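Local structure of aminopeptidase N (Francisella tularensis subsp. tularensis, 5DLL) at residues C132-F137 with R323-L328; Y164-S169 with E224-K229; K173-D178 with Q183-W188. The protein removes amino acids one at a time from the N-terminus of peptides, as a zinc-dependent aminopeptidase probably involved in breaking down intracellular peptides. All coordinates share one frame; numbering follows the deposited sequence.

Contact 1. Residues C132-F137 with R323-L328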
loop_
_atom_site.group_PDB
_atom_site.type_symbol
_atom_site.label_atom_id
_atom_site.label_comp_id
_atom_site.label_asym_id
_atom_site.label_seq_id
_atom_site.Cartn_x
_atom_site.Cartn_y
_atom_site.Cartn_z
ATOM N N CYS A 132 5.407 18.728 2.775
ATOM C CA CYS A 132 4.311 19.685 2.797
ATOM C C CYS A 132 2.906 19.075 2.808
ATOM O O CYS A 132 1.945 19.787 3.083
ATOM C CB CYS A 132 4.472 20.672 1.642
ATOM S SG CYS A 132 5.986 21.660 1.768
ATOM N N GLU A 133 2.762 17.785 2.521
ATOM C CA GLU A 133 1.457 17.137 2.690
ATOM C C GLU A 133 1.305 16.754 4.159
ATOM O O GLU A 133 2.225 16.163 4.715
ATOM C CB GLU A 133 1.319 15.891 1.812
ATOM C CG GLU A 133 -0.053 15.220 1.908
ATOM C CD GLU A 133 -0.246 14.083 0.920
ATOM O OE1 GLU A 133 0.752 13.452 0.522
ATOM O OE2 GLU A 133 -1.404 13.812 0.544
ATOM N N ALA A 134 0.178 17.073 4.803
ATOM C CA ALA A 134 -0.966 17.777 4.204
ATOM C C ALA A 134 -0.841 19.306 4.269
ATOM O O ALA A 134 -1.169 19.997 3.304
ATOM C CB ALA A 134 -2.253 17.341 4.890
ATOM N N THR A 135 -0.373 19.824 5.408
ATOM C CA THR A 135 -0.396 21.269 5.687
ATOM C C THR A 135 0.946 21.797 6.215
ATOM O O THR A 135 0.989 22.690 7.057
ATOM C CB THR A 135 -1.521 21.609 6.695
ATOM O OG1 THR A 135 -1.346 20.842 7.894
ATOM C CG2 THR A 135 -2.904 21.313 6.096
ATOM N N GLY A 136 2.042 21.263 5.692
ATOM C CA GLY A 136 3.375 21.666 6.119
ATOM C C GLY A 136 3.936 22.880 5.405
ATOM O O GLY A 136 4.986 23.378 5.787
ATOM N N PHE A 137 3.264 23.365 4.364
ATOM C CA PHE A 137 3.784 24.521 3.625
ATOM C C PHE A 137 3.601 25.817 4.398
ATOM O O PHE A 137 4.443 26.711 4.312
ATOM C CB PHE A 137 3.146 24.653 2.240
ATOM C CG PHE A 137 3.767 25.739 1.394
ATOM C CD1 PHE A 137 5.030 25.567 0.849
ATOM C CD2 PHE A 137 3.093 26.926 1.148
ATOM C CE1 PHE A 137 5.610 26.555 0.073
ATOM C CE2 PHE A 137 3.668 27.914 0.371
ATOM C CZ PHE A 137 4.928 27.730 -0.167
ATOM N N ARG A 323 -9.866 18.535 -4.386
ATOM C CA ARG A 323 -10.409 19.829 -3.955
ATOM C C ARG A 323 -10.259 20.015 -2.450
ATOM O O ARG A 323 -9.914 21.105 -1.977
ATOM C CB ARG A 323 -11.886 19.909 -4.331
ATOM C CG ARG A 323 -12.562 21.233 -4.019
ATOM C CD ARG A 323 -14.071 21.088 -4.086
ATOM N NE ARG A 323 -14.595 20.339 -2.946
ATOM C CZ ARG A 323 -15.888 20.114 -2.716
ATOM N NH1 ARG A 323 -16.819 20.579 -3.548
ATOM N NH2 ARG A 323 -16.253 19.419 -1.642
ATOM N N ASP A 324 -10.541 18.946 -1.708
ATOM C CA ASP A 324 -10.359 18.913 -0.262
ATOM C C ASP A 324 -9.844 17.532 0.149
ATOM O O ASP A 324 -9.739 16.640 -0.688
ATOM C CB ASP A 324 -11.678 19.245 0.441
ATOM C CG ASP A 324 -12.808 18.315 0.033
ATOM O OD1 ASP A 324 -12.680 17.089 0.252
ATOM O OD2 ASP A 324 -13.825 18.807 -0.503
ATOM N N TRP A 325 -9.541 17.349 1.430
ATOM C CA TRP A 325 -8.943 16.096 1.900
ATOM C C TRP A 325 -9.950 14.967 2.167
ATOM O O TRP A 325 -9.546 13.865 2.536
ATOM C CB TRP A 325 -8.092 16.352 3.146
ATOM C CG TRP A 325 -6.977 17.323 2.896
ATOM C CD1 TRP A 325 -6.868 18.594 3.385
ATOM C CD2 TRP A 325 -5.822 17.107 2.076
ATOM N NE1 TRP A 325 -5.710 19.179 2.927
ATOM C CE2 TRP A 325 -5.050 18.288 2.122
ATOM C CE3 TRP A 325 -5.363 16.028 1.313
ATOM C CZ2 TRP A 325 -3.842 18.419 1.432
ATOM C CZ3 TRP A 325 -4.163 16.157 0.626
ATOM C CH2 TRP A 325 -3.416 17.344 0.688
ATOM N N PHE A 326 -11.246 15.231 1.984
ATOM C CA PHE A 326 -12.268 14.165 2.003
ATOM C C PHE A 326 -12.224 13.409 0.673
ATOM O O PHE A 326 -12.636 12.247 0.568
ATOM C CB PHE A 326 -13.677 14.739 2.214
ATOM C CG PHE A 326 -13.840 15.523 3.489
ATOM C CD1 PHE A 326 -13.600 16.893 3.520
ATOM C CD2 PHE A 326 -14.253 14.895 4.655
ATOM C CE1 PHE A 326 -13.759 17.617 4.691
ATOM C CE2 PHE A 326 -14.417 15.611 5.830
ATOM C CZ PHE A 326 -14.170 16.976 5.848
ATOM N N GLN A 327 -11.696 14.100 -0.333
ATOM C CA GLN A 327 -11.583 13.612 -1.694
ATOM C C GLN A 327 -10.313 12.768 -1.916
ATOM O O GLN A 327 -9.837 12.635 -3.044
ATOM C CB GLN A 327 -11.599 14.828 -2.640
ATOM C CG GLN A 327 -12.882 15.038 -3.431
ATOM C CD GLN A 327 -14.151 15.116 -2.598
ATOM O OE1 GLN A 327 -15.091 14.347 -2.804
ATOM N NE2 GLN A 327 -14.195 16.060 -1.678
ATOM N N LEU A 328 -9.796 12.165 -0.850
ATOM C CA LEU A 328 -8.509 11.469 -0.885
ATOM C C LEU A 328 -8.613 10.074 -1.515
ATOM O O LEU A 328 -7.612 9.527 -1.984
ATOM C CB LEU A 328 -7.935 11.379 0.536
ATOM C CG LEU A 328 -6.425 11.550 0.742
ATOM C CD1 LEU A 328 -5.857 12.722 -0.041
ATOM C CD2 LEU A 328 -6.146 11.732 2.223
#

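Contact 2. Residues Y164-S169 with E224-K229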
loop_
_atom_site.group_PDB
_atom_site.type_symbol
_atom_site.label_atom_id
_atom_site.label_comp_id
_atom_site.label_asym_id
_atom_site.label_seq_id
_atom_site.Cartn_x
_atom_site.Cartn_y
_atom_site.Cartn_z
ATOM N N TYR A 164 26.373 22.810 0.224
ATOM C CA TYR A 164 25.124 22.528 -0.490
ATOM C C TYR A 164 25.272 22.711 -2.000
ATOM O O TYR A 164 24.651 23.597 -2.593
ATOM C CB TYR A 164 23.995 23.406 0.065
ATOM C CG TYR A 164 23.922 23.361 1.571
ATOM C CD1 TYR A 164 23.517 22.204 2.231
ATOM C CD2 TYR A 164 24.293 24.461 2.342
ATOM C CE1 TYR A 164 23.467 22.144 3.612
ATOM C CE2 TYR A 164 24.245 24.410 3.724
ATOM C CZ TYR A 164 23.835 23.249 4.353
ATOM O OH TYR A 164 23.783 23.199 5.726
ATOM N N PRO A 165 26.097 21.860 -2.636
ATOM C CA PRO A 165 26.289 21.977 -4.088
ATOM C C PRO A 165 25.050 21.554 -4.888
ATOM O O PRO A 165 24.871 21.990 -6.032
ATOM C CB PRO A 165 27.478 21.044 -4.367
ATOM C CG PRO A 165 27.497 20.078 -3.228
ATOM C CD PRO A 165 26.946 20.811 -2.039
ATOM N N ILE A 166 24.214 20.710 -4.292
ATOM C CA ILE A 166 22.980 20.269 -4.924
ATOM C C ILE A 166 21.836 21.063 -4.319
ATOM O O ILE A 166 21.566 20.943 -3.126
ATOM C CB ILE A 166 22.755 18.753 -4.712
ATOM C CG1 ILE A 166 23.899 17.946 -5.349
ATOM C CG2 ILE A 166 21.400 18.315 -5.256
ATOM C CD1 ILE A 166 24.122 18.201 -6.828
ATOM N N ILE A 167 21.183 21.882 -5.141
ATOM C CA ILE A 167 20.062 22.715 -4.692
ATOM C C ILE A 167 18.873 22.547 -5.639
ATOM O O ILE A 167 18.865 23.078 -6.749
ATOM C CB ILE A 167 20.462 24.206 -4.540
ATOM C CG1 ILE A 167 21.312 24.695 -5.720
ATOM C CG2 ILE A 167 21.245 24.414 -3.246
ATOM C CD1 ILE A 167 21.578 26.186 -5.697
ATOM N N LEU A 168 17.869 21.793 -5.185
ATOM C CA LEU A 168 16.788 21.330 -6.047
ATOM C C LEU A 168 15.423 21.840 -5.607
ATOM O O LEU A 168 15.206 22.141 -4.436
ATOM C CB LEU A 168 16.750 19.802 -6.062
ATOM C CG LEU A 168 18.081 19.064 -6.213
ATOM C CD1 LEU A 168 17.825 17.566 -6.224
ATOM C CD2 LEU A 168 18.822 19.501 -7.467
ATOM N N SER A 169 14.511 21.924 -6.574
ATOM C CA SER A 169 13.101 22.194 -6.321
ATOM C C SER A 169 12.298 21.731 -7.533
ATOM O O SER A 169 12.842 21.069 -8.412
ATOM C CB SER A 169 12.858 23.678 -6.033
ATOM O OG SER A 169 11.522 23.888 -5.594
ATOM N N GLU A 224 17.215 11.917 -12.746
ATOM C CA GLU A 224 18.245 12.197 -11.749
ATOM C C GLU A 224 17.869 11.651 -10.376
ATOM O O GLU A 224 17.026 12.218 -9.688
ATOM C CB GLU A 224 18.491 13.707 -11.655
ATOM C CG GLU A 224 18.776 14.391 -12.988
ATOM C CD GLU A 224 19.159 15.852 -12.847
ATOM O OE1 GLU A 224 18.846 16.469 -11.802
ATOM O OE2 GLU A 224 19.774 16.386 -13.795
ATOM N N ILE A 225 18.498 10.546 -9.983
ATOM C CA ILE A 225 18.373 10.035 -8.620
ATOM C C ILE A 225 19.528 10.586 -7.785
ATOM O O ILE A 225 20.687 10.478 -8.186
ATOM C CB ILE A 225 18.379 8.492 -8.577
ATOM C CG1 ILE A 225 17.138 7.944 -9.287
ATOM C CG2 ILE A 225 18.421 7.994 -7.136
ATOM C CD1 ILE A 225 17.084 6.433 -9.372
ATOM N N TYR A 226 19.196 11.175 -6.636
ATOM C CA TYR A 226 20.177 11.755 -5.721
ATOM C C TYR A 226 20.159 11.033 -4.376
ATOM O O TYR A 226 19.097 10.806 -3.793
ATOM C CB TYR A 226 19.875 13.236 -5.489
ATOM C CG TYR A 226 20.177 14.130 -6.669
ATOM C CD1 TYR A 226 21.458 14.634 -6.872
ATOM C CD2 TYR A 226 19.180 14.486 -7.572
ATOM C CE1 TYR A 226 21.742 15.460 -7.948
ATOM C CE2 TYR A 226 19.454 15.310 -8.654
ATOM C CZ TYR A 226 20.736 15.795 -8.839
ATOM O OH TYR A 226 21.016 16.615 -9.912
ATOM N N ALA A 227 21.344 10.680 -3.885
ATOM C CA ALA A 227 21.493 10.057 -2.570
ATOM C C ALA A 227 22.936 10.193 -2.088
ATOM O O ALA A 227 23.811 10.612 -2.841
ATOM C CB ALA A 227 21.091 8.591 -2.625
ATOM N N PHE A 228 23.180 9.843 -0.830
ATOM C CA PHE A 228 24.525 9.919 -0.267
ATOM C C PHE A 228 25.463 8.949 -0.982
ATOM O O PHE A 228 25.017 7.962 -1.567
ATOM C CB PHE A 228 24.509 9.605 1.234
ATOM C CG PHE A 228 23.897 10.690 2.081
ATOM C CD1 PHE A 228 24.543 11.910 2.244
ATOM C CD2 PHE A 228 22.688 10.482 2.738
ATOM C CE1 PHE A 228 23.989 12.905 3.030
ATOM C CE2 PHE A 228 22.131 11.475 3.526
ATOM C CZ PHE A 228 22.780 12.688 3.673
ATOM N N LYS A 229 26.759 9.241 -0.924
ATOM C CA LYS A 229 27.793 8.414 -1.550
ATOM C C LYS A 229 27.622 6.918 -1.254
ATOM O O LYS A 229 27.764 6.085 -2.149
ATOM C CB LYS A 229 29.180 8.897 -1.088
ATOM C CG LYS A 229 30.371 8.068 -1.559
ATOM C CD LYS A 229 30.453 7.977 -3.074
ATOM C CE LYS A 229 31.730 7.273 -3.506
ATOM N NZ LYS A 229 31.765 7.036 -4.976
#

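Contact 3. Residues K173-D178 with Q183-W188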
loop_
_atom_site.group_PDB
_atom_site.type_symbol
_atom_site.label_atom_id
_atom_site.label_comp_id
_atom_site.label_asym_id
_atom_site.label_seq_id
_atom_site.Cartn_x
_atom_site.Cartn_y
_atom_site.Cartn_z
ATOM N N LYS A 173 15.460 23.608 -14.105
ATOM C CA LYS A 173 16.423 24.636 -13.738
ATOM C C LYS A 173 16.638 25.605 -14.906
ATOM O O LYS A 173 17.391 25.308 -15.831
ATOM C CB LYS A 173 17.743 23.977 -13.335
ATOM C CG LYS A 173 18.804 24.932 -12.813
ATOM C CD LYS A 173 20.193 24.323 -12.929
ATOM C CE LYS A 173 20.396 23.170 -11.960
ATOM N NZ LYS A 173 21.415 22.217 -12.478
ATOM N N ILE A 174 15.986 26.764 -14.852
ATOM C CA ILE A 174 16.059 27.748 -15.941
ATOM C C ILE A 174 17.203 28.768 -15.820
ATOM O O ILE A 174 17.486 29.490 -16.774
ATOM C CB ILE A 174 14.728 28.512 -16.112
ATOM C CG1 ILE A 174 14.422 29.395 -14.896
ATOM C CG2 ILE A 174 13.592 27.533 -16.362
ATOM C CD1 ILE A 174 13.270 30.352 -15.117
ATOM N N ASP A 175 17.849 28.838 -14.659
ATOM C CA ASP A 175 18.950 29.783 -14.454
ATOM C C ASP A 175 19.826 29.334 -13.291
ATOM O O ASP A 175 19.357 28.678 -12.368
ATOM C CB ASP A 175 18.410 31.195 -14.205
ATOM C CG ASP A 175 19.499 32.263 -14.241
ATOM O OD1 ASP A 175 20.419 32.174 -15.091
ATOM O OD2 ASP A 175 19.426 33.201 -13.419
ATOM N N SER A 176 21.104 29.688 -13.350
ATOM C CA SER A 176 22.091 29.162 -12.418
ATOM C C SER A 176 23.364 30.002 -12.448
ATOM O O SER A 176 23.621 30.721 -13.416
ATOM C CB SER A 176 22.415 27.716 -12.796
ATOM O OG SER A 176 23.355 27.152 -11.906
ATOM N N GLY A 177 24.153 29.905 -11.381
ATOM C CA GLY A 177 25.427 30.615 -11.300
ATOM C C GLY A 177 25.859 30.911 -9.881
ATOM O O GLY A 177 25.207 30.488 -8.921
ATOM N N ASP A 178 26.960 31.651 -9.756
ATOM C CA ASP A 178 27.528 32.009 -8.455
ATOM C C ASP A 178 27.103 33.403 -7.991
ATOM O O ASP A 178 26.441 34.146 -8.715
ATOM C CB ASP A 178 29.057 31.932 -8.508
ATOM C CG ASP A 178 29.570 30.518 -8.719
ATOM O OD1 ASP A 178 28.752 29.575 -8.819
ATOM O OD2 ASP A 178 30.805 30.351 -8.783
ATOM N N GLN A 183 29.157 31.479 -2.458
ATOM C CA GLN A 183 27.792 30.964 -2.609
ATOM C C GLN A 183 27.388 30.769 -4.072
ATOM O O GLN A 183 28.068 31.235 -4.990
ATOM C CB GLN A 183 26.792 31.890 -1.908
ATOM C CG GLN A 183 26.825 31.776 -0.391
ATOM C CD GLN A 183 25.626 32.421 0.275
ATOM O OE1 GLN A 183 25.211 33.517 -0.097
ATOM N NE2 GLN A 183 25.063 31.742 1.270
ATOM N N HIS A 184 26.277 30.063 -4.267
ATOM C CA HIS A 184 25.700 29.850 -5.592
ATOM C C HIS A 184 24.187 29.823 -5.502
ATOM O O HIS A 184 23.627 29.728 -4.410
ATOM C CB HIS A 184 26.233 28.560 -6.236
ATOM C CG HIS A 184 25.692 27.295 -5.638
ATOM N ND1 HIS A 184 25.369 26.197 -6.405
ATOM C CD2 HIS A 184 25.425 26.949 -4.356
ATOM C CE1 HIS A 184 24.927 25.229 -5.621
ATOM N NE2 HIS A 184 24.949 25.660 -4.373
ATOM N N PHE A 185 23.534 29.918 -6.655
ATOM C CA PHE A 185 22.077 29.895 -6.715
ATOM C C PHE A 185 21.565 29.042 -7.867
ATOM O O PHE A 185 22.329 28.627 -8.742
ATOM C CB PHE A 185 21.510 31.318 -6.822
ATOM C CG PHE A 185 21.595 31.911 -8.203
ATOM C CD1 PHE A 185 22.700 32.663 -8.585
ATOM C CD2 PHE A 185 20.567 31.726 -9.119
ATOM C CE1 PHE A 185 22.779 33.214 -9.855
ATOM C CE2 PHE A 185 20.640 32.276 -10.388
ATOM C CZ PHE A 185 21.747 33.021 -10.758
ATOM N N ALA A 186 20.261 28.789 -7.838
ATOM C CA ALA A 186 19.565 28.045 -8.880
ATOM C C ALA A 186 18.098 28.471 -8.903
ATOM O O ALA A 186 17.503 28.707 -7.852
ATOM C CB ALA A 186 19.678 26.549 -8.628
ATOM N N VAL A 187 17.526 28.579 -10.097
ATOM C CA VAL A 187 16.127 28.944 -10.246
ATOM C C VAL A 187 15.385 27.778 -10.890
ATOM O O VAL A 187 15.784 27.291 -11.950
ATOM C CB VAL A 187 15.956 30.218 -11.096
ATOM C CG1 VAL A 187 14.511 30.705 -11.048
ATOM C CG2 VAL A 187 16.898 31.310 -10.609
ATOM N N TRP A 188 14.314 27.334 -10.236
ATOM C CA TRP A 188 13.508 26.214 -10.703
ATOM C C TRP A 188 12.097 26.686 -11.020
ATOM O O TRP A 188 11.355 27.087 -10.122
ATOM C CB TRP A 188 13.451 25.128 -9.631
ATOM C CG TRP A 188 14.766 24.473 -9.373
ATOM C CD1 TRP A 188 15.731 24.880 -8.495
ATOM C CD2 TRP A 188 15.265 23.291 -10.000
ATOM N NE1 TRP A 188 16.802 24.021 -8.543
ATOM C CE2 TRP A 188 16.542 23.037 -9.460
ATOM C CE3 TRP A 188 14.757 22.425 -10.971
ATOM C CZ2 TRP A 188 17.316 21.950 -9.854
ATOM C CZ3 TRP A 188 15.526 21.346 -11.365
ATOM C CH2 TRP A 188 16.793 21.115 -10.807
#

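Contact 1. Residues C132-F137 with R323-L328
The indole of Trp325 presents one face to Ala134, whose CB stands over the six-membered ring, 4.2 Å from its centroid and 22° off the normal. Leu328 of the same loop puts CD1 at the edge of the indole, in its plane. The Ala134 contact is a CH-pi one displaced toward the rim, where CB lies 4.0 Å from CZ2. A methyl suits the site because the flat ring can come close without a longer chain between them. The carbonyl also meets the ring, Ala134 O lying 3.6 Å from Trp325 CZ2. Glu133 comes in obliquely: its OE2 is 3.6 Å from Trp325 CZ3, with carboxylate and ring planes 39° apart. Its chain reaches this far because CG stands anti to the backbone N (chi1 -177°) and the rest is extended; OE2 also forms a long, weak ion pair with Lys331. The peptide bond joining Glu133 to Ala134 is cis. In the M1 aminopeptidase fold the contact joins the N-terminal domain to the zinc-bearing peptidase domain, beside the zinc site; the nearest atom of the Glu133 side chain is about 6 Å from the zinc ion. Within 323-328 the loop is tied to itself. Asp324 OD1 accepts from Phe326 N (2.9 Å), an Asx turn that leads to Gln327 at the N-cap of helix 328-346. In a salt bridge, Arg323 grips Asp324 OD2 side-on with both NE and NH2, the shorter bond, from NH2, measuring 2.8 Å. Outside the two segments, Tyr197 packs edge-to-face with Trp325.

Contact 2. Residues Y164-S169 with E224-K229
Leu168 and Ile166 both lay methyl groups over one face of the Tyr226 ring, each on its own half. Leu168 sends in a single branch: CD1 stands 4.0 Å from the ring centroid, 28° off the normal, and is nearest to CD2, at 3.6 Å from that atom of Tyr226. Ile166 uses two. Its CG2 sits 4.3 Å from the Tyr226 centroid, while its CD1 reaches CE1 of the same ring at 3.8 Å. The two methyls over the face thus share the phenol, Leu168 CD1 over the CD2-CE2 half and Ile166 CG2 over the CD1-CE1 half, in a pair of CH-pi contacts. The Ile166 placement follows from chi1 of -61°, which puts CG2 anti to the backbone N and CG1, which carries CD1, beside that N; both arms can then meet the ring. Residues two apart on a strand point to the same side, which is why Ile166 and Leu168 can share one aromatic partner. Tyrosine is apt here: a broad apolar face for the two aliphatic chains, and a hydroxyl to spend elsewhere. That hydroxyl donates to Glu224 OE1, 2.9 Å from Tyr226 OH, from above the carboxylate plane, 66° out of it, and helps to fix the ring's orientation. No hydrogen bond links the two segments. Strand 166-169, of the N-terminal domain and paired with strand 201-204 at the edge of its antiparallel sheet, thus packs through side chains against the mixed sheet of strands 220-227 and 261-267, consistent with the sheet of the thermolysin-like peptidase domain of M1 enzymes. Leu168 also touches Met263 and Val265 of strand 261-267, and on the far side of strand 166-169, Ile167 faces strands 150-160 and 183-191.

Contact 3. Residues K173-D178 with Q183-W188
Backbone hydrogen bonds join Lys173-Asp178 to Gln183-Trp188 as the two arms of an antiparallel beta hairpin, their axes 4.7 Å apart. Val187 is bonded through both its polar backbone atoms: its N donates to Asp175 O (2.9 Å) and its O accepts from Ile174 N (3.0 Å). Between Lys173 and Asp175 the register slips by one residue, a beta bulge at Ile174. Farther along, Phe185 N binds Gly177 O at 2.9 Å, whereas the return bond from Gly177 N to Phe185 O is weak. Among the aromatic contacts is a CH-pi one made by the aliphatic part of the lysine: Lys173 CB lies almost squarely over the six-membered ring of Trp188, 3.8 Å from its centroid and 6° off the normal. With chi1 at 78°, Phe185 turns its ring back across the partner strand, one face over Gly177 N; glycine suits the spot because a CB would press on the ring and, at phi 154°, on the preceding carbonyl O. Asp175 OD2 meets the edge of this ring, 3.4 Å from Phe185 CE2. Apolar packing is slight, Ile174 CG1 lying 4.1 Å from Val187 CG1. Polar ends mostly look elsewhere: Asp178 pairs with Lys161, His184 NE2 with Tyr164 O and Trp188 NE1 with Ile167 O. Cohesion thus comes mainly from backbone bonds and ring faces, which suits a hairpin whose outer strand is largely exposed.

How the contacts relate
Contacts 2 and 3 touch, sharing the N-terminal domain through segment 164-169, whereas contact 1 stands apart beside the zinc site, its centre 26 Å from that of contact 2. Contacts 1 and 2 are small and buried, each made by a few side chains round one aromatic ring with no cross-segment hydrogen bond; contact 1 joins two domains by their loops, contact 2 two separate sheets. Contact 3, partly exposed, pairs strands of a single sheet and relies on the backbone. Segment 164-169 lies against contact 3: side-chain nitrogens of His184 and Trp188 bond backbone oxygens of that segment. Along the chain, contact 3 nests within contact 2, and both within contact 1.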